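PDB 5JMU: peptidoglycan N-acetylglucosamine deacetylase, which probably removes acetyl groups from N-acetylglucosamine in peptidoglycan by zinc-dependent hydrolysis of a non-peptide carbon-nitrogen bond, through the catalytic domain modelled here. Local coordinates for residues Thr25-Pro30 with Ile113-Gly118; Ala48-Thr53 with Ala64-Arg69; Gln98-Ile103 with Asn109-Ile114; Gln135-Val140 with Leu145-Trp150; Val183-His186 with Phe191-Asn194. All coordinates share one frame; numbering follows the deposited sequence.

In the fold
From the N terminus, strand 21-27 opens contact 1, which closes only when the chain comes back at residues 113-118, beside the zinc. Contact 2 falls wholly within that long excursion and ties strand 49-53, the neighbour of strand 21-27, to helix 61-68. Contact 3 starts within the same excursion, at helix 89-107, and finishes on the same stretch as contact 1, with I113 and I114 in common. After these come two short loops in series: contact 4 brings helix 132-142 against strand 146-147, which pairs with strand 113-114, and contact 5 sets strand 180-186, on the other flank of strand 21-27, against helix 190-193.

Contact 1: Thr25-Pro30 with Ile113-Gly118; sequences TFDDGP and IIRFPG. With ZN (zinc ion), chain C.
T25 OG1 is gripped by three atoms. R115 comes at it end-on with two nitrogens, NH1 lying 2.9 Å and NH2 3.0 Å from T25 OG1, and the oxygen sits almost exactly in the guanidinium plane. OG1 also hydrogen-bonds to the carbonyl of V183 on the adjoining strand. T25 reaches this spot because OG1 lies between its own backbone N and carbonyl carbon (chi1 74°).

NH1 of R115 does double duty. It also makes a salt bridge to D27, with NH1 and OD1 2.7 Å apart. That bond is less flat than the first: OD1 is met on its syn side but 35° out of the carboxylate plane, and the two planar groups are turned 48° against each other. The CD methylene of R115 lies close to both oxygens of D27. Farther out, NE and NH2 reach the carbonyls of C148 and D149, so the buried guanidinium has polar partners on several sides.

This is the TFDDGP motif of the NodB homology domain, at the C-terminal end of strand 21-27, and its two aspartates divide the work. D28 OD1 binds zinc at 2.1 Å, with H76 and H80 as the other protein ligands and three waters completing the shell. D27 stays off the metal; its OD2 accepts a 2.6 Å hydrogen bond from water 1, a zinc ligand. D27 is thus a second-shell residue, and R115, one layer farther out, holds its carboxylate beside the metal-bound water. Opposite D28 OD1 across the zinc, water 3 accepts a hydrogen bond from G118 N.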
# COMPACT_ATOMS: atom_id res chain seq x y z
N THR A 25 2.85 5.14 -0.51
CA THR A 25 2.66 3.69 -0.41
C THR A 25 2.91 3.05 -1.75
O THR A 25 2.66 3.63 -2.81
CB THR A 25 1.25 3.29 0.09
OG1 THR A 25 0.25 3.48 -0.94
CG2 THR A 25 0.89 4.14 1.32
N PHE A 26 3.38 1.80 -1.71
CA PHE A 26 3.81 1.09 -2.92
C PHE A 26 3.23 -0.32 -2.94
O PHE A 26 3.52 -1.12 -2.01
CB PHE A 26 5.35 1.04 -2.98
CG PHE A 26 5.97 2.42 -3.03
CD1 PHE A 26 6.09 3.09 -4.26
CD2 PHE A 26 6.39 3.05 -1.86
CE1 PHE A 26 6.60 4.41 -4.33
CE2 PHE A 26 6.92 4.36 -1.89
CZ PHE A 26 7.01 5.04 -3.14
N ASP A 27 2.51 -0.64 -4.02
CA ASP A 27 1.88 -1.97 -4.18
C ASP A 27 2.63 -2.81 -5.15
O ASP A 27 3.28 -2.29 -6.07
CB ASP A 27 0.45 -1.89 -4.78
CG ASP A 27 -0.61 -1.50 -3.78
OD1 ASP A 27 -0.29 -1.09 -2.65
OD2 ASP A 27 -1.78 -1.56 -4.22
N ASP A 28 2.47 -4.11 -4.95
CA ASP A 28 2.74 -5.17 -5.94
C ASP A 28 4.18 -5.70 -5.93
O ASP A 28 4.42 -6.74 -6.51
CB ASP A 28 2.42 -4.72 -7.39
CG ASP A 28 0.94 -4.76 -7.72
OD1 ASP A 28 0.09 -4.76 -6.80
OD2 ASP A 28 0.62 -4.65 -8.91
N GLY A 29 5.11 -5.00 -5.27
CA GLY A 29 6.48 -5.45 -5.16
C GLY A 29 6.62 -6.50 -4.07
O GLY A 29 5.64 -6.91 -3.47
N PRO A 30 7.86 -6.88 -3.73
CA PRO A 30 9.08 -6.30 -4.28
C PRO A 30 9.40 -6.80 -5.68
O PRO A 30 8.89 -7.80 -6.13
CB PRO A 30 10.17 -6.74 -3.28
CG PRO A 30 9.62 -8.02 -2.70
CD PRO A 30 8.12 -7.75 -2.56
N ILE A 113 -1.29 -4.49 8.82
CA ILE A 113 -2.05 -3.68 7.88
C ILE A 113 -2.05 -4.41 6.55
O ILE A 113 -1.06 -5.05 6.19
CB ILE A 113 -1.40 -2.25 7.68
CG1 ILE A 113 -1.13 -1.60 9.04
CG2 ILE A 113 -2.35 -1.34 6.81
CD1 ILE A 113 -0.41 -0.20 8.96
N ILE A 114 -3.18 -4.32 5.84
CA ILE A 114 -3.29 -4.89 4.50
C ILE A 114 -3.85 -3.87 3.53
O ILE A 114 -4.42 -2.83 3.92
CB ILE A 114 -4.18 -6.18 4.48
CG1 ILE A 114 -5.67 -5.80 4.57
CG2 ILE A 114 -3.83 -7.10 5.62
CD1 ILE A 114 -6.60 -7.01 4.24
N ARG A 115 -3.69 -4.14 2.23
CA ARG A 115 -4.43 -3.42 1.20
C ARG A 115 -5.04 -4.47 0.29
O ARG A 115 -4.31 -5.25 -0.32
CB ARG A 115 -3.53 -2.48 0.41
CG ARG A 115 -4.32 -1.83 -0.80
CD ARG A 115 -3.46 -0.74 -1.43
NE ARG A 115 -3.40 0.44 -0.58
CZ ARG A 115 -2.40 1.34 -0.66
NH1 ARG A 115 -1.39 1.14 -1.51
NH2 ARG A 115 -2.42 2.46 0.10
N PHE A 116 -6.36 -4.46 0.18
CA PHE A 116 -7.02 -5.40 -0.70
C PHE A 116 -6.61 -5.18 -2.15
O PHE A 116 -6.57 -4.02 -2.59
CB PHE A 116 -8.54 -5.22 -0.63
CG PHE A 116 -9.15 -5.63 0.66
CD1 PHE A 116 -9.40 -6.98 0.96
CD2 PHE A 116 -9.50 -4.66 1.61
CE1 PHE A 116 -10.03 -7.37 2.16
CE2 PHE A 116 -10.12 -5.05 2.84
CZ PHE A 116 -10.38 -6.41 3.13
N PRO A 117 -6.33 -6.26 -2.90
CA PRO A 117 -6.10 -6.08 -4.33
C PRO A 117 -7.34 -5.47 -5.00
O PRO A 117 -8.47 -5.91 -4.79
CB PRO A 117 -5.79 -7.52 -4.81
CG PRO A 117 -5.08 -8.13 -3.57
CD PRO A 117 -5.93 -7.62 -2.42
N GLY A 118 -7.10 -4.40 -5.75
CA GLY A 118 -8.16 -3.63 -6.39
C GLY A 118 -8.76 -2.57 -5.46
O GLY A 118 -9.65 -1.82 -5.87
ZN ZN C . -2.03 -4.72 -6.77
O HOH W 1 -2.07 -2.67 -6.54
O HOH W 2 -2.03 -4.26 -8.83
O HOH W 3 -4.19 -4.62 -6.88

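Contact 2: Ala48-Thr53 with Ala64-Arg69; sequences ATFFVT and AEEAKR
E66 lays its carboxylate flat over one face of the F50 ring, the two planes only 14° apart. This is the packing of helix on strand in the beta-alpha-beta unit formed by strand 49-53, helix 61-68 and strand 72-77. The carboxylate carbon is offset toward the rim of the ring, with E66 CD 3.4 Å from F50 CG. One bond back, the CG methylene makes a CH-pi contact, 4.0 Å from E66 CG to the F50 ring centroid and close to the ring normal. V52 adds one methyl group, its CG1 3.5 Å from E66 OE1, the two side chains running in opposite directions.

The glutamate gets this far because its chain is extended beyond CG (chi2 165°), carrying the acid off the helix. F50 is held by ring contacts with F26 and H71, and L37 and L38 of helix 34-43 pack on it. Just past the helix end, R69 NE makes a 2.6 Å salt bridge to E65 OE2, and its NH1 pairs with D39 and D42. E66 OE1 is buried with no polar partner anywhere in the model, which would probably raise the acid's pKa; its close neighbour is F50 CB, 3.3 Å from OE1.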
# COMPACT_ATOMS: atom_id res chain seq x y z
N ALA A 48 8.30 4.87 4.10
CA ALA A 48 7.11 4.64 3.30
C ALA A 48 6.47 3.35 3.73
O ALA A 48 6.89 2.70 4.70
CB ALA A 48 7.46 4.61 1.79
N THR A 49 5.44 2.94 2.98
CA THR A 49 4.71 1.73 3.31
C THR A 49 4.68 0.86 2.08
O THR A 49 4.32 1.33 1.01
CB THR A 49 3.27 2.08 3.74
OG1 THR A 49 3.28 2.99 4.83
CG2 THR A 49 2.53 0.81 4.15
N PHE A 50 5.03 -0.42 2.24
CA PHE A 50 5.03 -1.38 1.12
C PHE A 50 3.96 -2.41 1.31
O PHE A 50 3.96 -3.12 2.33
CB PHE A 50 6.40 -2.04 1.01
CG PHE A 50 7.46 -1.07 0.57
CD1 PHE A 50 7.72 -0.84 -0.78
CD2 PHE A 50 8.14 -0.32 1.53
CE1 PHE A 50 8.72 0.09 -1.18
CE2 PHE A 50 9.11 0.63 1.15
CZ PHE A 50 9.39 0.83 -0.23
N PHE A 51 3.05 -2.49 0.35
CA PHE A 51 2.00 -3.53 0.36
C PHE A 51 2.46 -4.63 -0.58
O PHE A 51 2.37 -4.48 -1.81
CB PHE A 51 0.65 -2.92 -0.04
CG PHE A 51 0.11 -1.97 0.99
CD1 PHE A 51 -0.58 -2.46 2.08
CD2 PHE A 51 0.31 -0.61 0.87
CE1 PHE A 51 -1.12 -1.60 3.05
CE2 PHE A 51 -0.21 0.28 1.83
CZ PHE A 51 -0.95 -0.22 2.93
N VAL A 52 2.98 -5.72 -0.00
CA VAL A 52 3.80 -6.66 -0.78
C VAL A 52 3.08 -7.92 -1.29
O VAL A 52 1.98 -8.28 -0.82
CB VAL A 52 5.06 -7.06 0.05
CG1 VAL A 52 5.92 -5.80 0.35
CG2 VAL A 52 4.68 -7.75 1.35
N THR A 53 3.72 -8.55 -2.28
CA THR A 53 3.21 -9.75 -2.90
C THR A 53 4.35 -10.73 -3.00
O THR A 53 5.51 -10.35 -2.76
CB THR A 53 2.71 -9.53 -4.35
OG1 THR A 53 3.84 -9.29 -5.21
CG2 THR A 53 1.71 -8.40 -4.45
N ALA A 64 12.72 -8.13 3.78
CA ALA A 64 13.59 -7.96 4.94
C ALA A 64 14.26 -6.59 4.92
O ALA A 64 14.35 -5.94 5.93
CB ALA A 64 14.67 -9.08 5.00
N GLU A 65 14.74 -6.16 3.75
CA GLU A 65 15.41 -4.86 3.66
C GLU A 65 14.45 -3.69 3.92
O GLU A 65 14.84 -2.68 4.54
CB GLU A 65 16.07 -4.70 2.27
CG GLU A 65 17.09 -3.57 2.21
CD GLU A 65 18.31 -3.75 3.14
OE1 GLU A 65 18.65 -4.89 3.53
OE2 GLU A 65 18.95 -2.73 3.47
N GLU A 66 13.21 -3.80 3.44
CA GLU A 66 12.23 -2.74 3.68
C GLU A 66 12.04 -2.53 5.19
O GLU A 66 12.04 -1.40 5.70
CB GLU A 66 10.89 -3.08 3.01
CG GLU A 66 10.97 -2.93 1.49
CD GLU A 66 9.81 -3.58 0.75
OE1 GLU A 66 8.90 -4.18 1.37
OE2 GLU A 66 9.85 -3.57 -0.52
N ALA A 67 11.87 -3.63 5.90
CA ALA A 67 11.66 -3.53 7.34
C ALA A 67 12.93 -3.04 8.03
O ALA A 67 12.85 -2.19 8.94
CB ALA A 67 11.20 -4.88 7.93
N LYS A 68 14.09 -3.56 7.63
CA LYS A 68 15.34 -3.17 8.27
C LYS A 68 15.57 -1.69 8.17
O LYS A 68 16.13 -1.08 9.13
CB LYS A 68 16.54 -3.93 7.65
CG LYS A 68 17.92 -3.54 8.14
CD LYS A 68 18.99 -4.38 7.43
CE LYS A 68 20.37 -4.10 8.02
NZ LYS A 68 21.46 -4.76 7.20
N ARG A 69 15.15 -1.10 7.05
CA ARG A 69 15.38 0.32 6.80
C ARG A 69 14.29 1.21 7.39
O ARG A 69 14.34 2.43 7.24
CB ARG A 69 15.53 0.58 5.29
CG ARG A 69 16.79 -0.06 4.74
CD ARG A 69 17.05 0.38 3.32
NE ARG A 69 18.08 -0.44 2.65
CZ ARG A 69 18.75 -0.06 1.57
NH1 ARG A 69 18.58 1.16 1.04
NH2 ARG A 69 19.60 -0.91 1.03

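Contact 3: Gln98-Ile103 with Asn109-Ile114; sequences QMNSII and NDASII
The side-chain amide of N100 works at both ends. Its OD1 accepts a hydrogen bond from the backbone N of A111, 2.8 Å long, with the donor in the carbonyl plane and a C=O...N angle of 157°. Its ND2 donates to D110 OD1 at 2.9 Å; the acceptor lies near the amide plane, whereas the N-H meets that oxygen on the anti side, out of the carboxylate plane. Amide and carboxylate are turned only 19° from each other. With both ends engaged, the amide is fixed against a flip, which would set its oxygen against the carboxylate. With CG anti to the backbone N (chi1 -175°), the N100 amide swings over to the passing loop.

The contact spans the return from helix 89-107 to strand 113-114 within the NodB homology (polysaccharide deacetylase) domain, and T107 OG1 bonds the backbone N of N109 inside that turn. A leucine in place of N100, similar in size but without the amide, would probably leave A111 N without its acceptor and set the D110 carboxylate free to turn.

Beneath the polar pair lies the apolar side. I103, a turn farther along the helix, puts CD1 4.0 Å from A111 CB, and its other branch, CG2, rests 3.6 Å from the carbonyl oxygen of N109. A111 CB also lies against N100 OD1, at 3.6 Å. Deeper still, I75 of strand 72-77 touches N100, I103 and A111 alike, and I103 goes on to meet V73 and V52. D110 and N109 are exposed to solvent.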
# COMPACT_ATOMS: atom_id res chain seq x y z
N GLN A 98 -0.54 -16.84 3.71
CA GLN A 98 0.73 -17.19 3.05
C GLN A 98 1.64 -15.95 2.97
O GLN A 98 2.87 -16.02 3.21
CB GLN A 98 0.44 -17.74 1.65
CG GLN A 98 -0.05 -19.19 1.75
CD GLN A 98 -0.74 -19.64 0.48
OE1 GLN A 98 -1.73 -20.40 0.52
NE2 GLN A 98 -0.24 -19.17 -0.66
N MSE A 99 1.06 -14.80 2.63
CA MSE A 99 1.86 -13.61 2.51
C MSE A 99 2.38 -13.16 3.89
O MSE A 99 3.54 -12.76 4.05
CB MSE A 99 1.06 -12.47 1.86
CG MSE A 99 1.97 -11.27 1.48
SE MSE A 99 3.26 -11.76 0.06
CE MSE A 99 4.98 -11.67 1.05
N ASN A 100 1.52 -13.25 4.91
CA ASN A 100 1.95 -12.90 6.25
C ASN A 100 3.11 -13.79 6.70
O ASN A 100 4.02 -13.32 7.36
CB ASN A 100 0.81 -13.04 7.25
CG ASN A 100 1.21 -12.57 8.59
OD1 ASN A 100 1.34 -11.38 8.80
ND2 ASN A 100 1.45 -13.51 9.52
N SER A 101 3.04 -15.06 6.36
CA SER A 101 4.10 -16.00 6.75
C SER A 101 5.43 -15.61 6.12
O SER A 101 6.48 -15.70 6.79
CB SER A 101 3.72 -17.41 6.38
OG SER A 101 2.79 -17.83 7.35
N ILE A 102 5.40 -15.19 4.86
CA ILE A 102 6.65 -14.75 4.23
C ILE A 102 7.17 -13.49 4.93
O ILE A 102 8.40 -13.35 5.15
CB ILE A 102 6.46 -14.52 2.71
CG1 ILE A 102 6.33 -15.89 2.02
CG2 ILE A 102 7.64 -13.75 2.15
CD1 ILE A 102 5.67 -15.76 0.61
N ILE A 103 6.25 -12.59 5.27
CA ILE A 103 6.69 -11.37 5.97
C ILE A 103 7.30 -11.73 7.33
O ILE A 103 8.34 -11.19 7.71
CB ILE A 103 5.51 -10.40 6.14
CG1 ILE A 103 5.12 -9.89 4.77
CG2 ILE A 103 5.84 -9.25 7.08
CD1 ILE A 103 3.70 -9.17 4.76
N ASN A 109 8.45 -10.36 12.14
CA ASN A 109 7.18 -9.89 12.68
C ASN A 109 6.02 -10.20 11.74
O ASN A 109 6.19 -10.24 10.55
CB ASN A 109 7.22 -8.38 12.89
CG ASN A 109 8.30 -7.97 13.86
OD1 ASN A 109 8.32 -8.42 14.99
ND2 ASN A 109 9.20 -7.11 13.40
N ASP A 110 4.84 -10.34 12.32
CA ASP A 110 3.61 -10.41 11.52
C ASP A 110 3.22 -9.05 11.00
O ASP A 110 3.52 -8.04 11.63
CB ASP A 110 2.45 -10.95 12.33
CG ASP A 110 2.70 -12.31 12.86
OD1 ASP A 110 2.84 -13.24 12.04
OD2 ASP A 110 2.78 -12.44 14.09
N ALA A 111 2.48 -9.04 9.91
CA ALA A 111 1.92 -7.79 9.39
C ALA A 111 0.73 -7.37 10.20
O ALA A 111 0.04 -8.24 10.76
CB ALA A 111 1.51 -7.95 7.90
N SER A 112 0.48 -6.07 10.27
CA SER A 112 -0.70 -5.50 10.94
C SER A 112 -1.72 -4.82 10.03
O SER A 112 -2.85 -4.59 10.45
CB SER A 112 -0.26 -4.45 11.97
OG SER A 112 0.53 -5.04 13.02
N ILE A 113 -1.29 -4.49 8.82
CA ILE A 113 -2.05 -3.68 7.88
C ILE A 113 -2.05 -4.41 6.55
O ILE A 113 -1.06 -5.05 6.19
CB ILE A 113 -1.40 -2.25 7.68
CG1 ILE A 113 -1.13 -1.60 9.04
CG2 ILE A 113 -2.35 -1.34 6.81
CD1 ILE A 113 -0.41 -0.20 8.96
N ILE A 114 -3.18 -4.32 5.84
CA ILE A 114 -3.29 -4.89 4.50
C ILE A 114 -3.85 -3.87 3.53
O ILE A 114 -4.42 -2.83 3.92
CB ILE A 114 -4.18 -6.18 4.48
CG1 ILE A 114 -5.67 -5.80 4.57
CG2 ILE A 114 -3.83 -7.10 5.62
CD1 ILE A 114 -6.60 -7.01 4.24

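Contact 4: Gln135-Val140 with Leu145-Trp150; sequences QLVNDV and LLYCDW
V140 and L145 share a single backbone hydrogen bond, from L145 N to V140 O, 3.0 Å long. It spans the chain's exit from helix 132-142 and ties the start of the following segment to the helix end.

The rest is apolar. V140 and L145 cross at about a right angle, with V140 CG1 3.5 Å from L145 CB; CG1 gets there by standing opposite the backbone N (chi1 162°). One turn earlier, V137 meets the far end of Y147: its CG1 is 3.8 Å from both CZ and OH of the tyrosine, approaching the ring obliquely. Both valines were modelled in two conformers, so these methyl contacts describe one of them.

Y147 is also held by other rings, since H221 stacks on it and F116 meets it edge-to-face. An alanine at Y147 is likely to open a gap beside V137 and leave H221 and F116 without the ring they pack on.

Among its neighbours, helix 132-142 links two strands that lie side by side and parallel, 113-114 and 146-147, in a beta-alpha-beta crossover, with L146 and C148 hydrogen-bonded through their backbones to residues of the first. I114 touches V140 and Y147 beneath the helix, while L136 and D139 lean on helix 89-107 through F92, F93 and E89.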
# COMPACT_ATOMS: atom_id res chain seq x y z
N GLN A 135 -18.20 -9.01 3.27
CA GLN A 135 -17.77 -9.96 4.31
C GLN A 135 -16.32 -9.71 4.71
O GLN A 135 -16.00 -9.69 5.90
CB GLN A 135 -17.90 -11.41 3.85
CG GLN A 135 -19.38 -11.82 3.54
CD GLN A 135 -20.33 -11.55 4.71
OE1 GLN A 135 -20.00 -11.83 5.88
NE2 GLN A 135 -21.51 -11.00 4.42
N LEU A 136 -15.43 -9.57 3.73
CA LEU A 136 -14.02 -9.46 4.09
C LEU A 136 -13.63 -8.21 4.90
O LEU A 136 -12.72 -8.30 5.74
CB LEU A 136 -13.13 -9.49 2.83
CG LEU A 136 -13.10 -10.85 2.12
CD1 LEU A 136 -12.27 -10.72 0.80
CD2 LEU A 136 -12.53 -11.96 3.06
N VAL A 137 -14.26 -7.05 4.70
CA VAL A 137 -13.86 -5.90 5.52
C VAL A 137 -14.24 -6.22 6.96
O VAL A 137 -13.52 -5.83 7.88
CB VAL A 137 -14.46 -4.56 5.05
CG1 VAL A 137 -13.88 -4.20 3.67
CG2 VAL A 137 -16.01 -4.55 5.05
N ASN A 138 -15.32 -6.96 7.15
CA ASN A 138 -15.66 -7.35 8.51
C ASN A 138 -14.73 -8.46 9.04
O ASN A 138 -14.29 -8.39 10.20
CB ASN A 138 -17.15 -7.73 8.54
CG ASN A 138 -18.07 -6.48 8.44
OD1 ASN A 138 -18.17 -5.73 9.42
ND2 ASN A 138 -18.71 -6.24 7.26
N ASP A 139 -14.39 -9.43 8.21
CA ASP A 139 -13.52 -10.53 8.67
C ASP A 139 -12.11 -10.03 8.97
O ASP A 139 -11.48 -10.50 9.95
CB ASP A 139 -13.47 -11.64 7.63
CG ASP A 139 -14.82 -12.34 7.46
OD1 ASP A 139 -15.51 -12.53 8.47
OD2 ASP A 139 -15.21 -12.61 6.31
N VAL A 140 -11.57 -9.13 8.16
CA VAL A 140 -10.23 -8.61 8.40
C VAL A 140 -10.20 -7.88 9.73
O VAL A 140 -9.29 -8.03 10.54
CB VAL A 140 -9.82 -7.70 7.19
CG1 VAL A 140 -8.66 -6.78 7.52
CG2 VAL A 140 -9.51 -8.57 5.98
N LEU A 145 -6.84 -7.02 12.01
CA LEU A 145 -6.06 -6.37 10.96
C LEU A 145 -6.66 -5.01 10.54
O LEU A 145 -7.87 -4.79 10.69
CB LEU A 145 -6.00 -7.29 9.75
CG LEU A 145 -5.18 -8.56 9.96
CD1 LEU A 145 -5.42 -9.41 8.74
CD2 LEU A 145 -3.71 -8.17 10.12
N LEU A 146 -5.81 -4.11 10.08
CA LEU A 146 -6.24 -2.82 9.56
C LEU A 146 -6.11 -2.88 8.06
O LEU A 146 -5.28 -3.64 7.56
CB LEU A 146 -5.36 -1.68 10.07
CG LEU A 146 -5.35 -1.57 11.60
CD1 LEU A 146 -4.13 -0.79 12.06
CD2 LEU A 146 -6.63 -0.96 12.06
N TYR A 147 -6.94 -2.14 7.34
CA TYR A 147 -6.74 -2.10 5.88
C TYR A 147 -6.74 -0.64 5.44
O TYR A 147 -7.32 0.22 6.09
CB TYR A 147 -7.81 -2.89 5.12
CG TYR A 147 -9.24 -2.34 5.15
CD1 TYR A 147 -10.12 -2.66 6.20
CD2 TYR A 147 -9.70 -1.51 4.12
CE1 TYR A 147 -11.44 -2.17 6.21
CE2 TYR A 147 -11.01 -1.02 4.11
CZ TYR A 147 -11.86 -1.33 5.16
OH TYR A 147 -13.15 -0.81 5.11
N CYS A 148 -6.06 -0.38 4.34
CA CYS A 148 -5.95 1.00 3.85
C CYS A 148 -6.09 1.03 2.32
O CYS A 148 -5.48 0.22 1.60
CB CYS A 148 -4.59 1.57 4.28
SG CYS A 148 -4.45 3.36 4.04
N ASP A 149 -6.99 1.90 1.85
CA ASP A 149 -7.08 2.22 0.44
C ASP A 149 -6.17 3.43 0.16
O ASP A 149 -5.05 3.44 0.62
CB ASP A 149 -8.56 2.46 0.10
CG ASP A 149 -9.39 1.20 0.28
OD1 ASP A 149 -8.92 0.09 -0.14
OD2 ASP A 149 -10.49 1.26 0.86
N TRP A 150 -6.65 4.45 -0.58
CA TRP A 150 -5.81 5.60 -0.89
C TRP A 150 -6.70 6.78 -1.26
O TRP A 150 -7.88 6.59 -1.55
CB TRP A 150 -4.84 5.29 -2.06
CG TRP A 150 -5.59 4.89 -3.32
CD1 TRP A 150 -5.92 5.72 -4.39
CD2 TRP A 150 -6.08 3.58 -3.66
NE1 TRP A 150 -6.61 4.99 -5.34
CE2 TRP A 150 -6.72 3.68 -4.92
CE3 TRP A 150 -6.04 2.32 -3.02
CZ2 TRP A 150 -7.31 2.57 -5.56
CZ3 TRP A 150 -6.64 1.23 -3.65
CH2 TRP A 150 -7.26 1.36 -4.90

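Contact 5: Val183-His186 with Phe191-Asn194; sequences VLQH and FSVN
Q185 lays its side chain over S192, its amide end directed at the serine hydroxyl. The two residues join strand 180-186 of the parallel sheet in the NodB homology domain to the short helix 190-193 that follows it. The glutamine leaves the strand toward the helix, extended beyond CG (chi2 174°), and the methylenes pass close to the oxygen before the amide does: CG is 3.6 Å and CB 3.7 Å from S192 OG. NE2 then donates a hydrogen bond to S192 OG, 2.9 Å away, fairly straight (163° at the hydrogen) and with the oxygen only slightly off the amide plane.

S192 OG reaches back across by lying opposite its own backbone N (chi1 -177°). Its stronger partner is outside both segments: OG also hydrogen-bonds to D156 OD2. The other carboxylate oxygen of D156 is hydrogen-bonded to H186 ND1. D156 therefore links the serine to H186 and, with Q185, fixes the position of the hydroxyl.

H186 starts off alongside the contact, but its ring turns away from the helix toward the metal site, where the side chain comes within about 4 Å of the zinc at nearest atoms and lies against D28. What it gives to the helix is backbone alone: V193 turns a methyl group to it, CG2 4.4 Å from H186 O, and S192 CB comes nearer, at 4.2 Å from the same oxygen.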
# COMPACT_ATOMS: atom_id res chain seq x y z
N VAL A 183 -0.93 8.09 -0.88
CA VAL A 183 -0.63 8.04 -2.32
C VAL A 183 -0.45 6.60 -2.76
O VAL A 183 0.28 5.86 -2.06
CB VAL A 183 0.67 8.79 -2.59
CG1 VAL A 183 1.02 8.76 -4.15
CG2 VAL A 183 0.58 10.25 -2.09
N LEU A 184 -1.12 6.19 -3.83
CA LEU A 184 -0.91 4.87 -4.41
C LEU A 184 0.08 4.91 -5.55
O LEU A 184 -0.19 5.54 -6.55
CB LEU A 184 -2.24 4.30 -4.96
CG LEU A 184 -2.23 3.00 -5.78
CD1 LEU A 184 -1.71 1.84 -4.87
CD2 LEU A 184 -3.62 2.68 -6.28
N GLN A 185 1.22 4.23 -5.40
CA GLN A 185 2.11 3.93 -6.51
C GLN A 185 2.42 2.43 -6.49
O GLN A 185 2.08 1.71 -5.54
CB GLN A 185 3.43 4.71 -6.45
CG GLN A 185 3.27 6.21 -6.69
CD GLN A 185 4.59 6.94 -6.47
OE1 GLN A 185 4.87 7.46 -5.37
NE2 GLN A 185 5.42 6.98 -7.53
N HIS A 186 3.12 1.98 -7.54
CA HIS A 186 3.49 0.58 -7.64
C HIS A 186 4.98 0.51 -7.84
O HIS A 186 5.49 1.00 -8.87
CB HIS A 186 2.76 -0.06 -8.84
CG HIS A 186 1.27 -0.18 -8.66
ND1 HIS A 186 0.42 0.90 -8.79
CD2 HIS A 186 0.48 -1.24 -8.34
CE1 HIS A 186 -0.83 0.51 -8.56
NE2 HIS A 186 -0.82 -0.78 -8.29
N PHE A 191 8.97 3.62 -14.24
CA PHE A 191 8.70 5.04 -14.49
C PHE A 191 8.10 5.73 -13.26
O PHE A 191 8.26 6.94 -13.05
CB PHE A 191 7.77 5.24 -15.72
CG PHE A 191 6.34 4.77 -15.48
CD1 PHE A 191 5.97 3.46 -15.73
CD2 PHE A 191 5.37 5.66 -15.01
CE1 PHE A 191 4.65 3.04 -15.56
CE2 PHE A 191 4.06 5.24 -14.80
CZ PHE A 191 3.69 3.91 -15.04
N SER A 192 7.43 4.95 -12.43
CA SER A 192 6.75 5.51 -11.28
C SER A 192 7.76 5.62 -10.13
O SER A 192 7.78 6.60 -9.38
CB SER A 192 5.53 4.63 -10.89
OG SER A 192 4.81 5.24 -9.80
N VAL A 193 8.58 4.58 -9.95
CA VAL A 193 9.66 4.66 -8.97
C VAL A 193 10.51 5.90 -9.23
O VAL A 193 10.94 6.60 -8.30
CB VAL A 193 10.54 3.38 -9.00
CG1 VAL A 193 11.87 3.58 -8.24
CG2 VAL A 193 9.72 2.19 -8.42
N ASN A 194 10.74 6.17 -10.51
CA ASN A 194 11.66 7.26 -10.87
C ASN A 194 11.06 8.64 -10.59
O ASN A 194 11.76 9.66 -10.67
CB ASN A 194 12.07 7.16 -12.35
CG ASN A 194 13.07 6.05 -12.60
OD1 ASN A 194 13.64 5.49 -11.66
ND2 ASN A 194 13.31 5.75 -13.88